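Local coordinates for nicotinamide riboside transporter PnuC (Neisseria mucosa ATCC 25996, PDB 4QTN), which probably carries nicotinamide riboside, a vitamin B3 form used to make NAD, across the bacterial inner membrane as a homotrimeric permease, at residues Trp6-Leu11 against Ile62-Phe67; Ala43-Ala47 against Ser207-Met213; Met105-His109 against Met174-Tyr178. All coordinates share one frame. Residue numbers count along the deposited sequence, not the author numbering.

Contact 1. Residues Trp6-Leu11 against Ile62-Phe67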
loop_
_atom_site.group_PDB
_atom_site.type_symbol
_atom_site.label_atom_id
_atom_site.label_comp_id
_atom_site.label_asym_id
_atom_site.label_seq_id
_atom_site.Cartn_x
_atom_site.Cartn_y
_atom_site.Cartn_z
ATOM N N TRP C 6 0.712 -36.309 10.966
ATOM C CA TRP C 6 1.622 -35.256 10.567
ATOM C C TRP C 6 0.914 -34.213 9.743
ATOM O O TRP C 6 1.057 -33.019 9.990
ATOM C CB TRP C 6 2.807 -35.801 9.776
ATOM C CG TRP C 6 3.821 -34.732 9.489
ATOM C CD1 TRP C 6 4.765 -34.248 10.351
ATOM C CD2 TRP C 6 3.952 -33.962 8.280
ATOM N NE1 TRP C 6 5.495 -33.249 9.748
ATOM C CE2 TRP C 6 5.019 -33.053 8.478
ATOM C CE3 TRP C 6 3.288 -33.966 7.045
ATOM C CZ2 TRP C 6 5.432 -32.156 7.491
ATOM C CZ3 TRP C 6 3.701 -33.068 6.062
ATOM C CH2 TRP C 6 4.770 -32.184 6.293
ATOM N N TRP C 7 0.163 -34.660 8.748
ATOM C CA TRP C 7 -0.517 -33.738 7.870
ATOM C C TRP C 7 -1.466 -32.874 8.663
ATOM O O TRP C 7 -1.705 -31.734 8.312
ATOM C CB TRP C 7 -1.261 -34.481 6.771
ATOM C CG TRP C 7 -0.458 -34.623 5.517
ATOM C CD1 TRP C 7 -0.120 -35.789 4.879
ATOM C CD2 TRP C 7 0.125 -33.562 4.748
ATOM N NE1 TRP C 7 0.626 -35.516 3.755
ATOM C CE2 TRP C 7 0.792 -34.158 3.650
ATOM C CE3 TRP C 7 0.135 -32.163 4.870
ATOM C CZ2 TRP C 7 1.474 -33.404 2.689
ATOM C CZ3 TRP C 7 0.816 -31.414 3.910
ATOM C CH2 TRP C 7 1.476 -32.039 2.836
ATOM N N LYS C 8 -1.969 -33.416 9.770
ATOM C CA LYS C 8 -2.903 -32.691 10.630
ATOM C C LYS C 8 -2.189 -31.529 11.318
ATOM O O LYS C 8 -2.729 -30.441 11.420
ATOM C CB LYS C 8 -3.548 -33.640 11.666
ATOM C CG LYS C 8 -4.858 -33.135 12.284
ATOM C CD LYS C 8 -4.615 -32.294 13.549
ATOM C CE LYS C 8 -5.867 -31.510 13.971
ATOM N NZ LYS C 8 -5.594 -30.394 14.936
ATOM N N ARG C 9 -0.953 -31.768 11.742
ATOM C CA ARG C 9 -0.112 -30.739 12.375
ATOM C C ARG C 9 0.249 -29.594 11.427
ATOM O O ARG C 9 0.015 -28.404 11.728
ATOM C CB ARG C 9 1.173 -31.369 12.886
ATOM C CG ARG C 9 1.092 -31.886 14.291
ATOM C CD ARG C 9 2.452 -32.321 14.748
ATOM N NE ARG C 9 2.525 -32.315 16.185
ATOM C CZ ARG C 9 3.318 -31.519 16.896
ATOM N NH1 ARG C 9 4.153 -30.666 16.295
ATOM N NH2 ARG C 9 3.298 -31.597 18.215
ATOM N N GLU C 10 0.863 -29.952 10.304
ATOM C CA GLU C 10 1.273 -28.984 9.327
ATOM C C GLU C 10 0.136 -28.047 8.909
ATOM O O GLU C 10 0.329 -26.841 8.835
ATOM C CB GLU C 10 1.843 -29.666 8.120
ATOM C CG GLU C 10 2.608 -28.725 7.243
ATOM C CD GLU C 10 4.012 -28.462 7.748
ATOM O OE1 GLU C 10 4.430 -29.103 8.740
ATOM O OE2 GLU C 10 4.708 -27.627 7.137
ATOM N N LEU C 11 -1.048 -28.607 8.656
ATOM C CA LEU C 11 -2.160 -27.839 8.086
ATOM C C LEU C 11 -2.909 -27.013 9.106
ATOM O O LEU C 11 -3.463 -25.971 8.774
ATOM C CB LEU C 11 -3.158 -28.759 7.382
ATOM C CG LEU C 11 -2.818 -29.456 6.065
ATOM C CD1 LEU C 11 -4.120 -29.957 5.474
ATOM C CD2 LEU C 11 -2.104 -28.533 5.080
ATOM N N ILE C 62 7.109 -26.271 6.378
ATOM C CA ILE C 62 7.824 -27.016 5.325
ATOM C C ILE C 62 6.927 -27.477 4.186
ATOM O O ILE C 62 7.397 -27.686 3.055
ATOM C CB ILE C 62 8.553 -28.240 5.890
ATOM C CG1 ILE C 62 9.355 -28.920 4.786
ATOM C CG2 ILE C 62 7.561 -29.208 6.537
ATOM C CD1 ILE C 62 10.763 -29.249 5.186
ATOM N N SER C 63 5.642 -27.651 4.493
ATOM C CA SER C 63 4.662 -28.135 3.520
ATOM C C SER C 63 4.247 -27.067 2.557
ATOM O O SER C 63 3.307 -27.256 1.815
ATOM C CB SER C 63 3.415 -28.642 4.223
ATOM O OG SER C 63 2.678 -27.552 4.757
ATOM N N ASN C 64 4.910 -25.919 2.606
ATOM C CA ASN C 64 4.726 -24.908 1.585
ATOM C C ASN C 64 5.111 -25.462 0.226
ATOM O O ASN C 64 4.473 -25.156 -0.771
ATOM C CB ASN C 64 5.536 -23.633 1.902
ATOM C CG ASN C 64 6.903 -23.622 1.234
ATOM O OD1 ASN C 64 7.043 -23.219 0.066
ATOM N ND2 ASN C 64 7.924 -24.052 1.973
ATOM N N TYR C 65 6.117 -26.335 0.206
ATOM C CA TYR C 65 6.753 -26.749 -1.047
ATOM C C TYR C 65 5.862 -27.589 -1.955
ATOM O O TYR C 65 5.911 -27.447 -3.184
ATOM C CB TYR C 65 8.070 -27.460 -0.785
ATOM C CG TYR C 65 9.173 -26.530 -0.350
ATOM C CD1 TYR C 65 9.656 -25.546 -1.204
ATOM C CD2 TYR C 65 9.734 -26.636 0.916
ATOM C CE1 TYR C 65 10.665 -24.696 -0.808
ATOM C CE2 TYR C 65 10.748 -25.794 1.319
ATOM C CZ TYR C 65 11.212 -24.827 0.457
ATOM O OH TYR C 65 12.221 -23.975 0.864
ATOM N N LEU C 66 5.056 -28.463 -1.359
ATOM C CA LEU C 66 4.099 -29.231 -2.127
ATOM C C LEU C 66 3.098 -28.314 -2.839
ATOM O O LEU C 66 2.885 -28.433 -4.051
ATOM C CB LEU C 66 3.371 -30.229 -1.245
ATOM C CG LEU C 66 2.181 -30.902 -1.932
ATOM C CD1 LEU C 66 2.593 -31.549 -3.255
ATOM C CD2 LEU C 66 1.525 -31.915 -1.003
ATOM N N PHE C 67 2.489 -27.402 -2.080
ATOM C CA PHE C 67 1.617 -26.371 -2.653
ATOM C C PHE C 67 2.313 -25.590 -3.752
ATOM O O PHE C 67 1.765 -25.416 -4.835
ATOM C CB PHE C 67 1.119 -25.408 -1.570
ATOM C CG PHE C 67 0.166 -26.033 -0.602
ATOM C CD1 PHE C 67 -1.152 -26.288 -0.965
ATOM C CD2 PHE C 67 0.586 -26.383 0.675
ATOM C CE1 PHE C 67 -2.032 -26.876 -0.071
ATOM C CE2 PHE C 67 -0.288 -26.975 1.576
ATOM C CZ PHE C 67 -1.598 -27.223 1.202
#
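Segment Trp6-Leu11 is helical throughout, held by bonds such as Glu10 N to Trp6 O (3.1 Å), whereas Ile62-Phe67 leads into helix 64-80. The backbones come nearest at Glu10 and Ser63, whose CA atoms are 6.8 Å apart. Both residues point their CA-to-CB bonds across the gap, and the backbone N of Ser63 donates to Glu10 OE2 at 2.8 Å with a nearly straight geometry. A carboxylate receiving a backbone NH where the chain leads into a helix illustrates how one helix can be tied to the beginning of another. Around this anchor the other side chains meet by apolar contacts. Ile62 CG2 meets the edge of the Trp6 ring at CZ2 (3.8 Å), Trp7 CH2 reaches Leu66 CD2 (3.8 Å), and Leu11 CD2 approaches the Phe67 ring edge at CZ (4.1 Å). Together they join the short N-terminal helix 4-12 to the end of a transmembrane helix assigned to the cytoplasm. Beyond the contact, Glu10 O accepts a hydrogen bond from Lys61 NZ. Asn64, its CA-to-CB bond pointing away from helix 4-12, touches bound nicotinamide riboside among side chains of helices 41-59, 85-107 and 158-175.

Contact 2. Residues Ala43-Ala47 against Ser207-Met213; sequences ASVAA and SLPLLLM
This is near-parallel transmembrane helix packing, buried within the all-helical bundle of the PnuC family, between helices 41-59 and 208-234, probably towards the periplasmic side. The axes of the two segments approach to 8.3 Å, with 22° between their N-to-C directions. Ala43-Ala47 is helical; Ser207 is the N-cap residue, and the helix runs from Leu208 onward. The register pairs Ser44 with Pro209 (CA atoms 5.3 Å apart) and Ala47 with Met213 (5.6 Å). Such spacing illustrates a principle: the small Ala and Ser side chains of helix 41-59 form a face on which Pro209, Leu210 and Met213 pack closely. No hydrogen bond crosses the interface. Leu210, with chi1 m and chi2 t, lays its end among three alanines: its CG is 3.8 Å from Ala43 CB, while its CD2 is 3.9 Å from Ala46 CB and 4.1 Å from Ala47 CB. Pro209 CB lies 4.1 Å from Ala43 CB, and Pro209 CG is 3.4 Å from Ser44 OG. Helices 17-34 and 64-80 also border the contact, and Leu208 and Leu212 pack on a second subunit. Selenomethionine Met213, extended through chi1 and chi2 (both t) with chi3 p, places SE 3.7 Å from both Ala46 O and Ala47 CA.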
loop_
_atom_site.group_PDB
_atom_site.type_symbol
_atom_site.label_atom_id
_atom_site.label_comp_id
_atom_site.label_asym_id
_atom_site.label_seq_id
_atom_site.Cartn_x
_atom_site.Cartn_y
_atom_site.Cartn_z
ATOM N N ALA C 43 -6.512 -20.738 -13.285
ATOM C CA ALA C 43 -5.933 -19.619 -12.554
ATOM C C ALA C 43 -6.481 -19.521 -11.127
ATOM O O ALA C 43 -5.783 -19.069 -10.211
ATOM C CB ALA C 43 -6.156 -18.317 -13.309
ATOM N N SER C 44 -7.716 -19.970 -10.926
ATOM C CA SER C 44 -8.279 -19.961 -9.587
ATOM C C SER C 44 -7.718 -21.050 -8.680
ATOM O O SER C 44 -7.474 -20.797 -7.511
ATOM C CB SER C 44 -9.791 -19.949 -9.609
ATOM O OG SER C 44 -10.241 -18.614 -9.599
ATOM N N VAL C 45 -7.461 -22.238 -9.235
ATOM C CA VAL C 45 -6.640 -23.243 -8.534
ATOM C C VAL C 45 -5.231 -22.678 -8.312
ATOM O O VAL C 45 -4.657 -22.827 -7.239
ATOM C CB VAL C 45 -6.545 -24.585 -9.310
ATOM C CG1 VAL C 45 -5.478 -25.467 -8.711
ATOM C CG2 VAL C 45 -7.863 -25.310 -9.275
ATOM N N ALA C 46 -4.699 -22.002 -9.329
ATOM C CA ALA C 46 -3.356 -21.449 -9.256
ATOM C C ALA C 46 -3.235 -20.398 -8.156
ATOM O O ALA C 46 -2.166 -20.212 -7.601
ATOM C CB ALA C 46 -2.923 -20.881 -10.606
ATOM N N ALA C 47 -4.335 -19.731 -7.825
ATOM C CA ALA C 47 -4.316 -18.777 -6.723
ATOM C C ALA C 47 -4.421 -19.472 -5.381
ATOM O O ALA C 47 -3.524 -19.368 -4.565
ATOM C CB ALA C 47 -5.408 -17.754 -6.883
ATOM N N SER C 207 -6.120 -11.890 -16.085
ATOM C CA SER C 207 -6.901 -12.812 -15.274
ATOM C C SER C 207 -7.035 -12.332 -13.844
ATOM O O SER C 207 -6.048 -12.105 -13.156
ATOM C CB SER C 207 -6.343 -14.247 -15.339
ATOM O OG SER C 207 -5.342 -14.471 -14.365
ATOM N N LEU C 208 -8.273 -12.184 -13.397
ATOM C CA LEU C 208 -8.535 -11.658 -12.068
ATOM C C LEU C 208 -8.034 -12.538 -10.919
ATOM O O LEU C 208 -7.504 -12.012 -9.951
ATOM C CB LEU C 208 -10.002 -11.316 -11.878
ATOM C CG LEU C 208 -10.179 -10.019 -11.100
ATOM C CD1 LEU C 208 -9.991 -8.816 -12.026
ATOM C CD2 LEU C 208 -11.534 -9.975 -10.412
ATOM N N PRO C 209 -8.177 -13.884 -11.029
ATOM C CA PRO C 209 -7.715 -14.679 -9.895
ATOM C C PRO C 209 -6.230 -14.451 -9.572
ATOM O O PRO C 209 -5.845 -14.462 -8.398
ATOM C CB PRO C 209 -7.951 -16.122 -10.350
ATOM C CG PRO C 209 -9.001 -16.029 -11.396
ATOM C CD PRO C 209 -8.761 -14.727 -12.093
ATOM N N LEU C 210 -5.410 -14.218 -10.594
ATOM C CA LEU C 210 -3.968 -14.098 -10.374
ATOM C C LEU C 210 -3.496 -12.664 -10.101
ATOM O O LEU C 210 -2.574 -12.456 -9.307
ATOM C CB LEU C 210 -3.173 -14.748 -11.511
ATOM C CG LEU C 210 -3.380 -16.258 -11.703
ATOM C CD1 LEU C 210 -2.350 -16.833 -12.661
ATOM C CD2 LEU C 210 -3.345 -16.999 -10.373
ATOM N N LEU C 211 -4.130 -11.681 -10.743
ATOM C CA LEU C 211 -3.915 -10.288 -10.376
ATOM C C LEU C 211 -4.330 -10.076 -8.932
ATOM O O LEU C 211 -3.624 -9.414 -8.172
ATOM C CB LEU C 211 -4.690 -9.343 -11.297
ATOM C CG LEU C 211 -4.710 -7.850 -10.917
ATOM C CD1 LEU C 211 -3.320 -7.317 -10.560
ATOM C CD2 LEU C 211 -5.324 -7.036 -12.038
ATOM N N LEU C 212 -5.470 -10.651 -8.543
ATOM C CA LEU C 212 -5.896 -10.581 -7.150
ATOM C C LEU C 212 -4.939 -11.331 -6.252
ATOM O O LEU C 212 -4.610 -10.867 -5.160
ATOM C CB LEU C 212 -7.324 -11.092 -6.959
ATOM C CG LEU C 212 -8.362 -10.023 -6.587
ATOM C CD1 LEU C 212 -9.584 -10.681 -5.991
ATOM C CD2 LEU C 212 -7.813 -8.989 -5.617
HETATM N N MSE C 213 -4.466 -12.481 -6.727
HETATM C CA MSE C 213 -3.494 -13.256 -5.984
HETATM C C MSE C 213 -2.284 -12.419 -5.612
HETATM O O MSE C 213 -1.859 -12.431 -4.458
HETATM C CB MSE C 213 -3.058 -14.466 -6.767
HETATM C CG MSE C 213 -2.017 -15.191 -5.950
HETATM SE SE MSE C 213 -1.309 -16.660 -7.005
HETATM C CE MSE C 213 -0.236 -15.584 -8.250
#

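Contact 3. Residues Met105-His109 against Met174-Tyr178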
loop_
_atom_site.group_PDB
_atom_site.type_symbol
_atom_site.label_atom_id
_atom_site.label_comp_id
_atom_site.label_asym_id
_atom_site.label_seq_id
_atom_site.Cartn_x
_atom_site.Cartn_y
_atom_site.Cartn_z
HETATM N N MSE C 105 16.756 -28.781 1.548
HETATM C CA MSE C 105 17.593 -28.000 2.471
HETATM C C MSE C 105 16.841 -27.444 3.635
HETATM O O MSE C 105 17.419 -27.245 4.698
HETATM C CB MSE C 105 18.213 -26.825 1.779
HETATM C CG MSE C 105 19.035 -27.248 0.604
HETATM SE SE MSE C 105 19.288 -25.596 -0.389
HETATM C CE MSE C 105 17.491 -25.442 -1.176
ATOM N N TRP C 106 15.563 -27.128 3.440
ATOM C CA TRP C 106 14.709 -26.763 4.563
ATOM C C TRP C 106 14.554 -27.969 5.500
ATOM O O TRP C 106 14.774 -27.851 6.710
ATOM C CB TRP C 106 13.346 -26.270 4.081
ATOM C CG TRP C 106 13.218 -24.751 3.940
ATOM C CD1 TRP C 106 14.125 -23.894 3.375
ATOM C CD2 TRP C 106 12.083 -23.946 4.301
ATOM N NE1 TRP C 106 13.638 -22.607 3.384
ATOM C CE2 TRP C 106 12.387 -22.610 3.945
ATOM C CE3 TRP C 106 10.839 -24.222 4.899
ATOM C CZ2 TRP C 106 11.496 -21.550 4.176
ATOM C CZ3 TRP C 106 9.955 -23.167 5.131
ATOM C CH2 TRP C 106 10.287 -21.851 4.764
ATOM N N ARG C 107 14.236 -29.137 4.922
ATOM C CA ARG C 107 14.026 -30.384 5.693
ATOM C C ARG C 107 15.068 -30.608 6.772
ATOM O O ARG C 107 14.758 -31.110 7.846
ATOM C CB ARG C 107 13.985 -31.600 4.760
ATOM C CG ARG C 107 13.436 -32.874 5.412
ATOM C CD ARG C 107 13.472 -34.054 4.452
ATOM N NE ARG C 107 14.772 -34.175 3.802
ATOM C CZ ARG C 107 15.027 -34.967 2.769
ATOM N NH1 ARG C 107 16.246 -34.999 2.243
ATOM N NH2 ARG C 107 14.068 -35.727 2.258
ATOM N N LYS C 108 16.307 -30.239 6.478
ATOM C CA LYS C 108 17.414 -30.429 7.409
ATOM C C LYS C 108 17.412 -29.459 8.593
ATOM O O LYS C 108 18.110 -29.681 9.556
ATOM C CB LYS C 108 18.757 -30.348 6.666
ATOM C CG LYS C 108 19.565 -31.640 6.667
ATOM C CD LYS C 108 20.388 -31.778 5.403
ATOM C CE LYS C 108 20.836 -30.423 4.882
ATOM N NZ LYS C 108 21.505 -30.527 3.549
ATOM N N HIS C 109 16.627 -28.387 8.516
ATOM C CA HIS C 109 16.775 -27.269 9.469
ATOM C C HIS C 109 15.471 -26.822 10.125
ATOM O O HIS C 109 15.169 -25.625 10.182
ATOM C CB HIS C 109 17.496 -26.084 8.810
ATOM C CG HIS C 109 18.934 -26.356 8.507
ATOM N ND1 HIS C 109 19.357 -26.851 7.292
ATOM C CD2 HIS C 109 20.042 -26.254 9.278
ATOM C CE1 HIS C 109 20.667 -27.020 7.320
ATOM N NE2 HIS C 109 21.107 -26.667 8.513
HETATM N N MSE C 174 15.419 -17.435 0.068
HETATM C CA MSE C 174 14.334 -18.199 0.719
HETATM C C MSE C 174 14.697 -19.652 0.978
HETATM O O MSE C 174 14.572 -20.123 2.104
HETATM C CB MSE C 174 13.035 -18.058 -0.049
HETATM C CG MSE C 174 11.876 -18.708 0.682
HETATM SE SE MSE C 174 11.156 -20.036 -0.564
HETATM C CE MSE C 174 10.736 -21.501 0.680
ATOM N N ILE C 175 15.169 -20.370 -0.038
ATOM C CA ILE C 175 15.635 -21.746 0.197
ATOM C C ILE C 175 16.798 -21.780 1.185
ATOM O O ILE C 175 16.865 -22.661 2.034
ATOM C CB ILE C 175 16.019 -22.504 -1.100
ATOM C CG1 ILE C 175 16.979 -21.687 -1.962
ATOM C CG2 ILE C 175 14.777 -22.891 -1.883
ATOM C CD1 ILE C 175 17.587 -22.479 -3.092
ATOM N N LEU C 176 17.687 -20.785 1.095
ATOM C CA LEU C 176 18.801 -20.626 2.058
ATOM C C LEU C 176 18.397 -20.152 3.486
ATOM O O LEU C 176 19.268 -19.952 4.327
ATOM C CB LEU C 176 19.870 -19.688 1.498
ATOM C CG LEU C 176 20.922 -20.216 0.513
ATOM C CD1 LEU C 176 22.208 -19.426 0.697
ATOM C CD2 LEU C 176 21.184 -21.714 0.665
ATOM N N ARG C 177 17.090 -19.930 3.720
ATOM C CA ARG C 177 16.543 -19.598 5.065
ATOM C C ARG C 177 16.868 -18.181 5.610
ATOM O O ARG C 177 16.958 -17.990 6.817
ATOM C CB ARG C 177 16.948 -20.660 6.087
ATOM C CG ARG C 177 16.252 -21.986 5.899
ATOM C CD ARG C 177 17.187 -23.160 6.137
ATOM N NE ARG C 177 17.988 -22.987 7.340
ATOM C CZ ARG C 177 19.311 -23.086 7.379
ATOM N NH1 ARG C 177 19.995 -23.397 6.271
ATOM N NH2 ARG C 177 19.951 -22.891 8.528
ATOM N N TYR C 178 17.024 -17.198 4.729
ATOM C CA TYR C 178 17.371 -15.841 5.174
ATOM C C TYR C 178 16.164 -14.933 5.231
ATOM O O TYR C 178 15.323 -14.943 4.337
ATOM C CB TYR C 178 18.467 -15.229 4.290
ATOM C CG TYR C 178 19.836 -15.828 4.550
ATOM C CD1 TYR C 178 20.558 -15.505 5.709
ATOM C CD2 TYR C 178 20.388 -16.745 3.670
ATOM C CE1 TYR C 178 21.799 -16.064 5.960
ATOM C CE2 TYR C 178 21.627 -17.317 3.914
ATOM C CZ TYR C 178 22.332 -16.971 5.058
ATOM O OH TYR C 178 23.561 -17.546 5.300
#
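Trp106, Arg177 and Met105 carry most of this contact, in which the ends of helices 85-107 and 158-175 assigned to the cytoplasm meet. Trp106 loses the most surface. Its indole NE1 donates to the backbone O of Met174 at 2.9 Å, and its CZ2 lies 3.6 Å from Met174 CE. That carbonyl also accepts Arg177 N at 3.0 Å, so the indole shares an acceptor with the closing turn of the helix. Arg177 sits at positive phi in a Schellman motif, and the end of its side chain reaches Trp106 and His109. Arg177 CG comes within 3.7 Å of Trp106 NE1, and the guanidinium lies flat on the His109 ring, with centres 3.7 Å apart and planes at 7°. His109 is itself positioned by a bond from its ND1 to Met105 O (3.3 Å). On the apolar flank, the selenomethionine Met105 brings CE to 3.3 Å from Ile175 CB. Met174, also selenomethionine, belongs to the nicotinamide riboside pocket, and Tyr65 of helix 64-80 meets Trp106 edge-to-face. The chemistry thus pairs a directional indole bond with a face-to-face stack between the segments that follow the two helices, which would suit a cation-pi interaction if the imidazole is neutral.

The three contacts illustrate how a helical membrane protein is held together at different levels. Contacts 1 and 3 are neighbours, their centres 15 Å apart, and touch where Tyr65 packs on Met174 and Trp106; along the chain, contact 1 closes before contact 3 opens. Contact 2, probably towards the periplasm, lies 22 Å from contact 1 and 27 Å from contact 3 between centres, touches neither, and is across the chain's centre from contact 3. Its segments alternate with those of contact 1, and contact 3 lies wholly between the two segments of contact 2. Helices 41-59 (contact 2), 64-80 (contact 1) and 85-107 (contact 3) follow one another. Contact 3 touches the ligand through Met174; contact 1 shares only a segment with the pocket, through Asn64.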